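D-alanyl-D-alanine carboxypeptidase (PDB 5ZHF) is a zinc-dependent DD-carboxypeptidase that removes the terminal D-alanine from peptidoglycan pentapeptides, an activity linked to vancomycin resistance. Local coordinates at residues D82-A86 with D87-P91; E67-I71 with R72-Y76; L210-E213 with E214-T218; I199-A202 with T203-H207; I153-T156 with G157-Y161. All coordinates share one frame; numbering follows the deposited sequence.

Contact 1 of 5, residues D82-A86 with D87-P91; sequences DAARA and DGVYP
R85 leaves the last turn of helix 74-86 and lies over the chain that leads away from it, and its side chain can be followed outward atom by atom. CB sits near the ring of Y90, and CG passes 3.8 Å from Y90 CD2 while also lying close to the V89 carbonyl. The two side chains cross at about a right angle, guanidinium and ring planes 33° apart. From CG to NE the arginine is extended, which carries its head group out to P91. There NE gives a hydrogen bond of 2.9 Å to a water that in turn donates to P91 O; a second water links NH2, by a weak bond, to the same oxygen. Both waters lie at the guanidinium edge, in its plane.

Beneath this arm the helix ends in a Schellman motif. V89 N bonds to A84 O at 2.9 Å, G88 N bonds to R85 O, also at 2.9 Å, and G88 as the C-prime residue takes the positive phi (71°) that turns the chain. D87 N adds a longer bond to A83 O. On the inner side A84 CB rests 3.9 Å from P91 CG and 4.2 Å from V89 CB, with W163 of helix 157-167 touching both A84 and V89. The carboxylate of D87 reaches the same tryptophan, OD2 accepting from W163 NE1.

Contact 2 of 5, residues E67-I71 with R72-Y76; sequences ERIDI and RISPY
D70 and R72, only two residues apart, clasp each other where the chain turns from strand 68-70 into helix 74-86. R72 grips the carboxylate side-on: NH2 reaches the syn lone pair of D70 OD2 at 2.8 Å, and NE gives D70 OD1 a nearly straight bond of 3.1 Å. Carboxylate and guanidinium planes are 34° apart. D70 CG stands anti to its own backbone N (chi1 -174°), beside the carbonyl carbon, and from there OD1 also accepts R72 N, at 2.9 Å, on its anti side. Two firm donors on OD1 thus hold the carboxylate in place over the turn.

That turn is a short 3-10 segment joining strand to helix, its backbone bonds running from I73 N to D70 O and from S74 N to I71 O. The tight part of the contact lies beneath it. I69 CD1 packs 3.6 Å from S74 CA and 3.9 Å from I73 CG1, while I73 also touches F173 of strand 173-175 and L144. S74 OG is bonded to E61 of the neighbouring strand.

On the exposed side around I71 and P75 the packing is looser, whereas the exposed R72 is held by its bonds to D70: I71 CD1 meets S74 CB at 4.3 Å, and P75 CD comes no closer than 4.0 Å to I71 O.

Contact 3 of 5, residues L210-E213 with E214-T218; sequences LCLE and EYLNT
This is a local contact at the start of a helix, where the chain enters helix 212-218, the last helix of the model, from the loop that follows helix 199-208. C211 is the N-cap residue, and E214 folds back onto it. E214 OE1 accepts C211 N at 3.0 Å in a straight bond (166°), using the anti lone pair that faces away from the other oxygen. The glutamate chain runs extended beyond CG, laying CG 3.8 Å from C211 SG on its way. K181 makes a salt bridge to the same OE1.

L210 covers the flank of this turn. Its CD2 lies 3.9 Å from E214 OE1, and its CD1 meets the edge of the Y215 ring, 4.1 Å from CD1 of that residue, the two side chains crossing at about a right angle. On another side of the helix L212 CG packs 3.9 Å from L216 CD1, while L212 itself also reaches I205 of helix 199-208. Backbone bonds from Y215 N to C211 O and from L216 N to L212 O begin the regular run.

Further along, T218 OG1 and T218 N reach E214 O from opposite faces of its plane. A carboxylate bonded to the N-cap amide and to a lysine, near the positive end of a helix, would probably be stabilised in its charged form.

Contact 4 of 5, residues I199-A202 with T203-H207; sequences IEAA and TKIYH
T203 turns its hydroxyl back onto the preceding turn of helix 199-208, where OG1 donates to I199 O at 2.7 Å. The same carbonyl also receives T203 N at 3.0 Å, so this one oxygen has two donors. They come from opposite faces of the carbonyl plane, OG1 tilted 33° from it and the amide 25°. With OG1 beside its own backbone N (chi1 -56°), anti to the carbonyl carbon, the hydroxyl lies within reach of the oxygen that already takes the amide. I199 CG2 lies 3.8 Å from T203 OG1.

The next three carbonyls are met in the usual helical order, with unequal strength. K204 N reaches E200 O at 3.4 Å, a weak bond though a straight one; I205 N bonds to A201 O at 2.9 Å, nearly along the C=O axis; Y206 N bonds to A202 O at the same length. Past the backbone, K204 is extended beyond CG and runs beside E200, but E200 OE1 and K204 NZ stay 4.4 Å apart, short of a salt bridge.

The buried residues A201, A202 and I205 pack against the rest of the fold. A201 and I205 both touch Y215 of helix 212-218, and A202 and I205 meet I174 of strand 173-175, while the ring of Y206 stacks on that of Y169. Chemically, the threonine hydroxyl gives its proton to a carbonyl of its own helix, and the attraction between the exposed E200 and K204 is probably screened by solvent and not fixed by a direct bond.

Contact 5 of 5, residues I153-T156 with G157-Y161; sequences IHST and GNEVY
A capping box opens helix 157-167: T156, the N-cap residue, and E159, three residues on, each bind the other's backbone amide with a side-chain oxygen. E159 N donates to T156 OG1 at 3.2 Å, and T156 N donates to E159 OE1 at 2.9 Å in a straighter bond (169°). The second donor approaches E159 OE1 from above the carboxylate plane, 37° out of it.

The torsions bring the two residues together. T156 OG1 sits between its backbone N and carbonyl carbon (chi1 59°), directed at the first turn, where it also lies 3.2 Å from E159 CG. E159 is extended beyond CG and runs back across the threonine side chain at a slant, until the carboxylate reaches the amide of T156. The backbone then settles into helical bonding, with V160 N on T156 O at 3.2 Å, in the carbonyl plane.

S155 flanks the box. Its CB packs 3.9 Å from V160 CG2, and its OG shares a water with E159 OE1, the water standing 2.7 Å from S155 OG. The hydroxyl is also bonded to the backbone N of Y90, which ties this loop to the chain after helix 74-86. On the inner face V160 touches I148 and A150 of strand 145-150. Reciprocal side-chain-to-backbone bonds between N-cap and third helical residue are typical of an alpha-helix N-terminus, here one that follows a loop leaving a central strand.

Overall arrangement
Along the chain the order is contact 2, 1, 5, 4, 3. Contacts 2 and 1 mark the two ends of helix 74-86, their centres about 18 Å apart. Contact 1 meets contact 5, about 10 Å away between centres, so the end of one helix is tied to the start of helix 157-167. Contacts 4 and 3 form a second pair, about 11 Å apart between centres, on consecutive helices 199-208 and 212-218, joined by packing of Y215 on I205. Y76 and I199 link contact 2 to contact 4. They lie at helix ends, and within one helix, of the domain whose four-stranded antiparallel sheet carries the zinc ligands D147 and H193 on strands 145-150 and 193-196.

Contact 1 of 5, residues D82-A86 with D87-P91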
# COMPACT_ATOMS: atom_id res chain seq x y z
N ASP A 82 1.72 -13.14 -11.88
CA ASP A 82 1.85 -13.93 -13.10
C ASP A 82 2.12 -13.07 -14.33
O ASP A 82 2.98 -13.41 -15.15
CB ASP A 82 0.58 -14.77 -13.34
CG ASP A 82 0.43 -15.94 -12.39
OD1 ASP A 82 1.34 -16.26 -11.61
OD2 ASP A 82 -0.65 -16.57 -12.46
N ALA A 83 1.39 -11.94 -14.45
CA ALA A 83 1.55 -11.02 -15.58
C ALA A 83 2.89 -10.31 -15.56
O ALA A 83 3.52 -10.15 -16.62
CB ALA A 83 0.42 -9.97 -15.57
N ALA A 84 3.33 -9.88 -14.38
CA ALA A 84 4.65 -9.25 -14.26
C ALA A 84 5.74 -10.22 -14.74
O ALA A 84 6.58 -9.87 -15.57
CB ALA A 84 4.89 -8.80 -12.83
N ARG A 85 5.68 -11.47 -14.26
CA ARG A 85 6.69 -12.46 -14.61
C ARG A 85 6.66 -12.81 -16.08
O ARG A 85 7.70 -13.00 -16.66
CB ARG A 85 6.56 -13.70 -13.75
CG ARG A 85 6.90 -13.43 -12.30
CD ARG A 85 6.56 -14.63 -11.44
NE ARG A 85 6.77 -14.39 -10.02
CZ ARG A 85 6.01 -14.90 -9.04
NH1 ARG A 85 4.96 -15.68 -9.29
NH2 ARG A 85 6.33 -14.62 -7.77
N ALA A 86 5.46 -12.87 -16.67
CA ALA A 86 5.34 -13.03 -18.13
C ALA A 86 6.02 -11.92 -18.92
O ALA A 86 6.42 -12.12 -20.07
CB ALA A 86 3.88 -13.14 -18.54
N ASP A 87 6.13 -10.74 -18.32
CA ASP A 87 6.85 -9.61 -18.88
C ASP A 87 8.33 -9.54 -18.45
O ASP A 87 8.98 -8.54 -18.70
CB ASP A 87 6.16 -8.29 -18.54
CG ASP A 87 4.91 -8.04 -19.34
OD1 ASP A 87 4.80 -8.53 -20.48
OD2 ASP A 87 4.04 -7.29 -18.83
N GLY A 88 8.82 -10.58 -17.81
CA GLY A 88 10.20 -10.58 -17.29
C GLY A 88 10.44 -9.68 -16.10
O GLY A 88 11.59 -9.27 -15.83
N VAL A 89 9.38 -9.37 -15.35
CA VAL A 89 9.46 -8.50 -14.19
C VAL A 89 9.15 -9.36 -12.97
O VAL A 89 8.14 -10.06 -12.94
CB VAL A 89 8.47 -7.32 -14.33
CG1 VAL A 89 8.39 -6.54 -13.04
CG2 VAL A 89 8.89 -6.42 -15.48
N TYR A 90 10.04 -9.38 -11.97
CA TYR A 90 9.97 -10.36 -10.88
C TYR A 90 9.77 -9.70 -9.51
O TYR A 90 10.73 -9.28 -8.86
CB TYR A 90 11.24 -11.23 -10.89
CG TYR A 90 11.20 -12.15 -12.08
CD1 TYR A 90 11.65 -11.72 -13.32
CD2 TYR A 90 10.64 -13.41 -11.97
CE1 TYR A 90 11.58 -12.54 -14.42
CE2 TYR A 90 10.55 -14.25 -13.07
CZ TYR A 90 11.01 -13.80 -14.29
OH TYR A 90 10.94 -14.65 -15.38
N PRO A 91 8.50 -9.54 -9.08
CA PRO A 91 8.25 -8.87 -7.81
C PRO A 91 8.18 -9.82 -6.62
O PRO A 91 8.09 -11.03 -6.78
CB PRO A 91 6.88 -8.19 -8.02
CG PRO A 91 6.24 -8.95 -9.14
CD PRO A 91 7.26 -9.80 -9.82
O HOH W 1 8.88 -12.81 -8.84
O HOH W 2 7.33 -13.35 -5.43
O HOH W 3 5.78 -10.92 -22.39

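Contact 2 of 5, residues E67-I71 with R72-Y76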
# COMPACT_ATOMS: atom_id res chain seq x y z
N GLU A 67 4.00 -13.79 4.38
CA GLU A 67 3.16 -12.59 4.45
C GLU A 67 1.71 -13.02 4.24
O GLU A 67 1.44 -14.04 3.61
CB GLU A 67 3.54 -11.55 3.39
CG GLU A 67 4.95 -10.99 3.57
CD GLU A 67 5.14 -10.24 4.88
OE1 GLU A 67 4.27 -9.46 5.28
OE2 GLU A 67 6.22 -10.43 5.49
N ARG A 68 0.80 -12.27 4.84
CA ARG A 68 -0.64 -12.56 4.77
C ARG A 68 -1.38 -11.45 4.05
O ARG A 68 -0.98 -10.29 4.11
CB ARG A 68 -1.20 -12.75 6.17
CG ARG A 68 -0.80 -14.08 6.80
CD ARG A 68 -1.28 -14.21 8.25
NE ARG A 68 -0.66 -13.20 9.10
CZ ARG A 68 -1.03 -12.87 10.34
NH1 ARG A 68 -2.05 -13.46 10.93
NH2 ARG A 68 -0.34 -11.94 11.00
N ILE A 69 -2.48 -11.84 3.40
CA ILE A 69 -3.35 -10.92 2.66
C ILE A 69 -4.81 -11.31 2.90
O ILE A 69 -5.10 -12.47 3.19
CB ILE A 69 -3.05 -10.94 1.15
CG1 ILE A 69 -3.15 -12.36 0.60
CG2 ILE A 69 -1.70 -10.29 0.88
CD1 ILE A 69 -3.33 -12.43 -0.89
N ASP A 70 -5.71 -10.35 2.75
CA ASP A 70 -7.15 -10.64 2.69
C ASP A 70 -7.38 -11.70 1.61
O ASP A 70 -7.00 -11.53 0.46
CB ASP A 70 -7.90 -9.33 2.43
CG ASP A 70 -9.42 -9.47 2.50
OD1 ASP A 70 -9.95 -10.54 2.15
OD2 ASP A 70 -10.04 -8.49 2.94
N ILE A 71 -7.98 -12.82 1.99
CA ILE A 71 -8.25 -13.91 1.04
C ILE A 71 -8.97 -13.39 -0.24
O ILE A 71 -8.77 -13.91 -1.32
CB ILE A 71 -9.03 -15.07 1.68
CG1 ILE A 71 -9.11 -16.31 0.77
CG2 ILE A 71 -10.45 -14.62 2.03
CD1 ILE A 71 -7.82 -16.99 0.40
N ARG A 72 -9.77 -12.33 -0.10
CA ARG A 72 -10.53 -11.82 -1.23
C ARG A 72 -9.68 -11.26 -2.36
O ARG A 72 -10.15 -11.20 -3.50
CB ARG A 72 -11.55 -10.77 -0.76
CG ARG A 72 -12.65 -11.38 0.10
CD ARG A 72 -13.54 -10.31 0.69
NE ARG A 72 -12.88 -9.60 1.77
CZ ARG A 72 -13.46 -8.74 2.61
NH1 ARG A 72 -14.76 -8.45 2.51
NH2 ARG A 72 -12.75 -8.16 3.56
N ILE A 73 -8.44 -10.83 -2.05
CA ILE A 73 -7.56 -10.24 -3.08
C ILE A 73 -6.58 -11.28 -3.64
O ILE A 73 -5.91 -11.00 -4.62
CB ILE A 73 -6.77 -8.98 -2.60
CG1 ILE A 73 -5.52 -9.34 -1.78
CG2 ILE A 73 -7.68 -8.03 -1.83
CD1 ILE A 73 -4.74 -8.12 -1.31
N SER A 74 -6.58 -12.48 -3.08
CA SER A 74 -5.61 -13.51 -3.49
C SER A 74 -5.48 -13.80 -5.00
O SER A 74 -4.38 -13.76 -5.55
CB SER A 74 -5.84 -14.80 -2.71
OG SER A 74 -4.94 -15.78 -3.18
N PRO A 75 -6.59 -14.12 -5.69
CA PRO A 75 -6.46 -14.40 -7.13
C PRO A 75 -6.01 -13.22 -7.97
O PRO A 75 -5.34 -13.40 -8.98
CB PRO A 75 -7.84 -14.91 -7.55
CG PRO A 75 -8.76 -14.46 -6.48
CD PRO A 75 -7.99 -14.24 -5.22
N TYR A 76 -6.37 -12.01 -7.54
CA TYR A 76 -6.01 -10.80 -8.26
C TYR A 76 -4.52 -10.52 -8.10
O TYR A 76 -3.87 -10.19 -9.07
CB TYR A 76 -6.81 -9.62 -7.74
CG TYR A 76 -8.29 -9.81 -7.98
CD1 TYR A 76 -8.84 -9.55 -9.22
CD2 TYR A 76 -9.13 -10.25 -6.96
CE1 TYR A 76 -10.20 -9.73 -9.46
CE2 TYR A 76 -10.50 -10.45 -7.18
CZ TYR A 76 -11.02 -10.18 -8.43
OH TYR A 76 -12.39 -10.35 -8.65

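Contact 3 of 5, residues L210-E213 with E214-T218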
# COMPACT_ATOMS: atom_id res chain seq x y z
N LEU A 210 -6.25 9.92 -10.44
CA LEU A 210 -6.72 10.28 -9.11
C LEU A 210 -6.00 9.51 -8.04
O LEU A 210 -5.33 8.51 -8.33
CB LEU A 210 -8.20 9.94 -9.00
CG LEU A 210 -9.14 10.54 -10.04
CD1 LEU A 210 -10.52 9.91 -9.92
CD2 LEU A 210 -9.18 12.05 -9.88
N CYS A 211 -6.11 9.99 -6.80
CA CYS A 211 -5.89 9.17 -5.61
C CYS A 211 -7.26 8.72 -5.09
O CYS A 211 -8.30 9.22 -5.53
CB CYS A 211 -5.09 9.93 -4.55
SG CYS A 211 -5.89 11.39 -3.81
N LEU A 212 -7.25 7.76 -4.18
CA LEU A 212 -8.47 7.16 -3.68
C LEU A 212 -9.42 8.18 -3.03
O LEU A 212 -10.63 8.16 -3.28
CB LEU A 212 -8.14 6.04 -2.70
CG LEU A 212 -9.34 5.24 -2.17
CD1 LEU A 212 -10.18 4.64 -3.30
CD2 LEU A 212 -8.86 4.18 -1.19
N GLU A 213 -8.86 9.08 -2.23
CA GLU A 213 -9.65 10.11 -1.57
C GLU A 213 -10.48 10.94 -2.56
O GLU A 213 -11.66 11.20 -2.30
CB GLU A 213 -8.76 11.02 -0.74
CG GLU A 213 -8.25 10.42 0.55
CD GLU A 213 -6.98 9.58 0.42
OE1 GLU A 213 -6.45 9.38 -0.72
OE2 GLU A 213 -6.52 9.10 1.48
N GLU A 214 -9.84 11.35 -3.66
CA GLU A 214 -10.51 12.13 -4.73
C GLU A 214 -11.61 11.33 -5.38
O GLU A 214 -12.72 11.85 -5.61
CB GLU A 214 -9.51 12.52 -5.82
CG GLU A 214 -8.52 13.58 -5.42
CD GLU A 214 -7.50 13.85 -6.52
OE1 GLU A 214 -6.80 12.90 -6.93
OE2 GLU A 214 -7.40 15.00 -6.99
N TYR A 215 -11.31 10.06 -5.68
CA TYR A 215 -12.29 9.17 -6.30
C TYR A 215 -13.54 9.05 -5.44
O TYR A 215 -14.67 9.17 -5.94
CB TYR A 215 -11.68 7.78 -6.53
CG TYR A 215 -12.62 6.81 -7.18
CD1 TYR A 215 -12.94 6.92 -8.53
CD2 TYR A 215 -13.19 5.77 -6.45
CE1 TYR A 215 -13.78 6.02 -9.13
CE2 TYR A 215 -14.06 4.88 -7.05
CZ TYR A 215 -14.33 5.00 -8.39
OH TYR A 215 -15.16 4.13 -9.02
N LEU A 216 -13.34 8.79 -4.16
CA LEU A 216 -14.44 8.63 -3.22
C LEU A 216 -15.22 9.93 -3.05
O LEU A 216 -16.44 9.89 -3.01
CB LEU A 216 -13.97 8.11 -1.87
CG LEU A 216 -13.39 6.69 -1.94
CD1 LEU A 216 -12.79 6.30 -0.60
CD2 LEU A 216 -14.42 5.67 -2.43
N ASN A 217 -14.50 11.05 -2.95
CA ASN A 217 -15.14 12.37 -2.82
C ASN A 217 -16.02 12.65 -4.05
O ASN A 217 -17.17 13.05 -3.91
CB ASN A 217 -14.09 13.47 -2.61
CG ASN A 217 -14.71 14.86 -2.44
OD1 ASN A 217 -15.36 15.13 -1.43
ND2 ASN A 217 -14.51 15.73 -3.42
N THR A 218 -15.49 12.39 -5.25
CA THR A 218 -16.22 12.63 -6.50
C THR A 218 -17.46 11.75 -6.66
O THR A 218 -18.42 12.18 -7.27
CB THR A 218 -15.30 12.49 -7.74
OG1 THR A 218 -14.24 13.44 -7.64
CG2 THR A 218 -16.06 12.73 -9.05

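Contact 4 of 5, residues I199-A202 with T203-H207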
# COMPACT_ATOMS: atom_id res chain seq x y z
N ILE A 199 -11.12 -4.00 -9.98
CA ILE A 199 -10.76 -3.61 -11.33
C ILE A 199 -11.54 -2.38 -11.80
O ILE A 199 -10.96 -1.48 -12.37
CB ILE A 199 -10.90 -4.81 -12.30
CG1 ILE A 199 -9.82 -5.87 -11.96
CG2 ILE A 199 -10.73 -4.38 -13.75
CD1 ILE A 199 -10.04 -7.25 -12.54
N GLU A 200 -12.84 -2.33 -11.49
CA GLU A 200 -13.70 -1.20 -11.93
C GLU A 200 -13.17 0.14 -11.42
O GLU A 200 -12.90 1.04 -12.20
CB GLU A 200 -15.13 -1.42 -11.44
CG GLU A 200 -16.14 -0.39 -11.92
CD GLU A 200 -17.56 -0.76 -11.49
OE1 GLU A 200 -18.09 -0.09 -10.57
OE2 GLU A 200 -18.12 -1.72 -12.04
N ALA A 201 -12.99 0.24 -10.11
CA ALA A 201 -12.52 1.47 -9.51
C ALA A 201 -11.06 1.76 -9.90
O ALA A 201 -10.70 2.89 -10.18
CB ALA A 201 -12.65 1.43 -8.00
N ALA A 202 -10.22 0.72 -9.90
CA ALA A 202 -8.80 0.95 -10.20
C ALA A 202 -8.58 1.54 -11.58
O ALA A 202 -7.76 2.42 -11.77
CB ALA A 202 -8.01 -0.35 -10.06
N THR A 203 -9.36 1.05 -12.53
CA THR A 203 -9.23 1.47 -13.91
C THR A 203 -9.65 2.93 -14.06
O THR A 203 -8.98 3.69 -14.75
CB THR A 203 -10.04 0.56 -14.84
OG1 THR A 203 -9.62 -0.81 -14.66
CG2 THR A 203 -9.87 0.99 -16.29
N LYS A 204 -10.74 3.32 -13.40
CA LYS A 204 -11.19 4.71 -13.40
C LYS A 204 -10.18 5.62 -12.72
O LYS A 204 -9.83 6.68 -13.23
CB LYS A 204 -12.56 4.85 -12.73
CG LYS A 204 -13.69 4.19 -13.50
CD LYS A 204 -15.03 4.30 -12.78
CE LYS A 204 -16.18 3.94 -13.72
NZ LYS A 204 -17.40 3.50 -12.99
N ILE A 205 -9.68 5.18 -11.56
CA ILE A 205 -8.67 5.96 -10.83
C ILE A 205 -7.43 6.19 -11.70
O ILE A 205 -6.88 7.30 -11.75
CB ILE A 205 -8.34 5.28 -9.47
CG1 ILE A 205 -9.54 5.46 -8.52
CG2 ILE A 205 -7.09 5.87 -8.84
CD1 ILE A 205 -9.54 4.55 -7.32
N TYR A 206 -7.00 5.15 -12.38
CA TYR A 206 -5.82 5.22 -13.21
C TYR A 206 -6.03 6.15 -14.40
O TYR A 206 -5.22 7.03 -14.64
CB TYR A 206 -5.43 3.83 -13.71
CG TYR A 206 -4.25 3.88 -14.64
CD1 TYR A 206 -2.95 3.96 -14.13
CD2 TYR A 206 -4.42 3.87 -16.02
CE1 TYR A 206 -1.86 4.01 -14.98
CE2 TYR A 206 -3.33 3.92 -16.88
CZ TYR A 206 -2.05 3.99 -16.35
OH TYR A 206 -0.96 4.04 -17.18
N HIS A 207 -7.13 5.96 -15.13
CA HIS A 207 -7.41 6.79 -16.31
C HIS A 207 -7.61 8.27 -15.98
O HIS A 207 -7.21 9.13 -16.76
CB HIS A 207 -8.59 6.23 -17.12
CG HIS A 207 -8.24 4.99 -17.89
ND1 HIS A 207 -7.11 4.88 -18.68
CD2 HIS A 207 -8.89 3.80 -18.01
CE1 HIS A 207 -7.06 3.68 -19.23
NE2 HIS A 207 -8.13 3.01 -18.85

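Contact 5 of 5, residues I153-T156 with G157-Y161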
# COMPACT_ATOMS: atom_id res chain seq x y z
N ILE A 153 17.57 -9.92 -7.88
CA ILE A 153 18.40 -10.71 -8.80
C ILE A 153 17.96 -10.72 -10.27
O ILE A 153 18.81 -10.71 -11.12
CB ILE A 153 18.63 -12.16 -8.30
CG1 ILE A 153 17.33 -12.94 -8.11
CG2 ILE A 153 19.45 -12.14 -7.00
CD1 ILE A 153 17.53 -14.40 -7.75
N HIS A 154 16.65 -10.72 -10.55
CA HIS A 154 16.15 -10.64 -11.94
C HIS A 154 15.67 -9.25 -12.32
O HIS A 154 15.75 -8.88 -13.48
CB HIS A 154 15.01 -11.62 -12.19
CG HIS A 154 15.38 -13.04 -11.95
ND1 HIS A 154 14.99 -13.73 -10.82
CD2 HIS A 154 16.12 -13.91 -12.69
CE1 HIS A 154 15.48 -14.96 -10.87
NE2 HIS A 154 16.16 -15.09 -12.00
N SER A 155 15.16 -8.49 -11.34
CA SER A 155 14.65 -7.15 -11.57
C SER A 155 15.16 -6.18 -10.51
O SER A 155 15.40 -6.59 -9.36
CB SER A 155 13.11 -7.19 -11.54
OG SER A 155 12.58 -8.10 -12.52
N THR A 156 15.31 -4.91 -10.89
CA THR A 156 15.58 -3.82 -9.97
C THR A 156 14.26 -3.25 -9.44
O THR A 156 13.21 -3.44 -10.07
CB THR A 156 16.27 -2.64 -10.65
OG1 THR A 156 15.44 -2.14 -11.72
CG2 THR A 156 17.64 -3.05 -11.21
N GLY A 157 14.35 -2.52 -8.33
CA GLY A 157 13.20 -1.81 -7.74
C GLY A 157 12.47 -0.96 -8.76
O GLY A 157 11.25 -1.07 -8.92
N ASN A 158 13.23 -0.14 -9.49
CA ASN A 158 12.64 0.79 -10.46
C ASN A 158 11.94 0.12 -11.62
O ASN A 158 10.94 0.63 -12.11
CB ASN A 158 13.69 1.80 -10.95
CG ASN A 158 14.09 2.78 -9.86
OD1 ASN A 158 13.24 3.25 -9.09
ND2 ASN A 158 15.38 3.08 -9.77
N GLU A 159 12.43 -1.05 -12.04
CA GLU A 159 11.75 -1.85 -13.07
C GLU A 159 10.37 -2.36 -12.59
O GLU A 159 9.38 -2.29 -13.31
CB GLU A 159 12.61 -3.05 -13.49
CG GLU A 159 13.78 -2.61 -14.36
CD GLU A 159 14.86 -3.67 -14.57
OE1 GLU A 159 14.99 -4.64 -13.81
OE2 GLU A 159 15.63 -3.48 -15.54
N VAL A 160 10.35 -2.88 -11.37
CA VAL A 160 9.11 -3.35 -10.75
C VAL A 160 8.15 -2.17 -10.50
O VAL A 160 6.97 -2.30 -10.80
CB VAL A 160 9.40 -4.12 -9.45
CG1 VAL A 160 8.13 -4.34 -8.63
CG2 VAL A 160 10.07 -5.43 -9.80
N TYR A 161 8.66 -1.06 -9.97
CA TYR A 161 7.81 0.10 -9.68
C TYR A 161 7.20 0.68 -10.95
O TYR A 161 6.01 1.02 -10.97
CB TYR A 161 8.55 1.19 -8.90
CG TYR A 161 9.15 0.75 -7.58
CD1 TYR A 161 8.58 -0.28 -6.81
CD2 TYR A 161 10.28 1.37 -7.08
CE1 TYR A 161 9.11 -0.65 -5.60
CE2 TYR A 161 10.83 0.98 -5.88
CZ TYR A 161 10.24 -0.03 -5.13
OH TYR A 161 10.80 -0.41 -3.93
O HOH W 4 12.90 -6.86 -14.86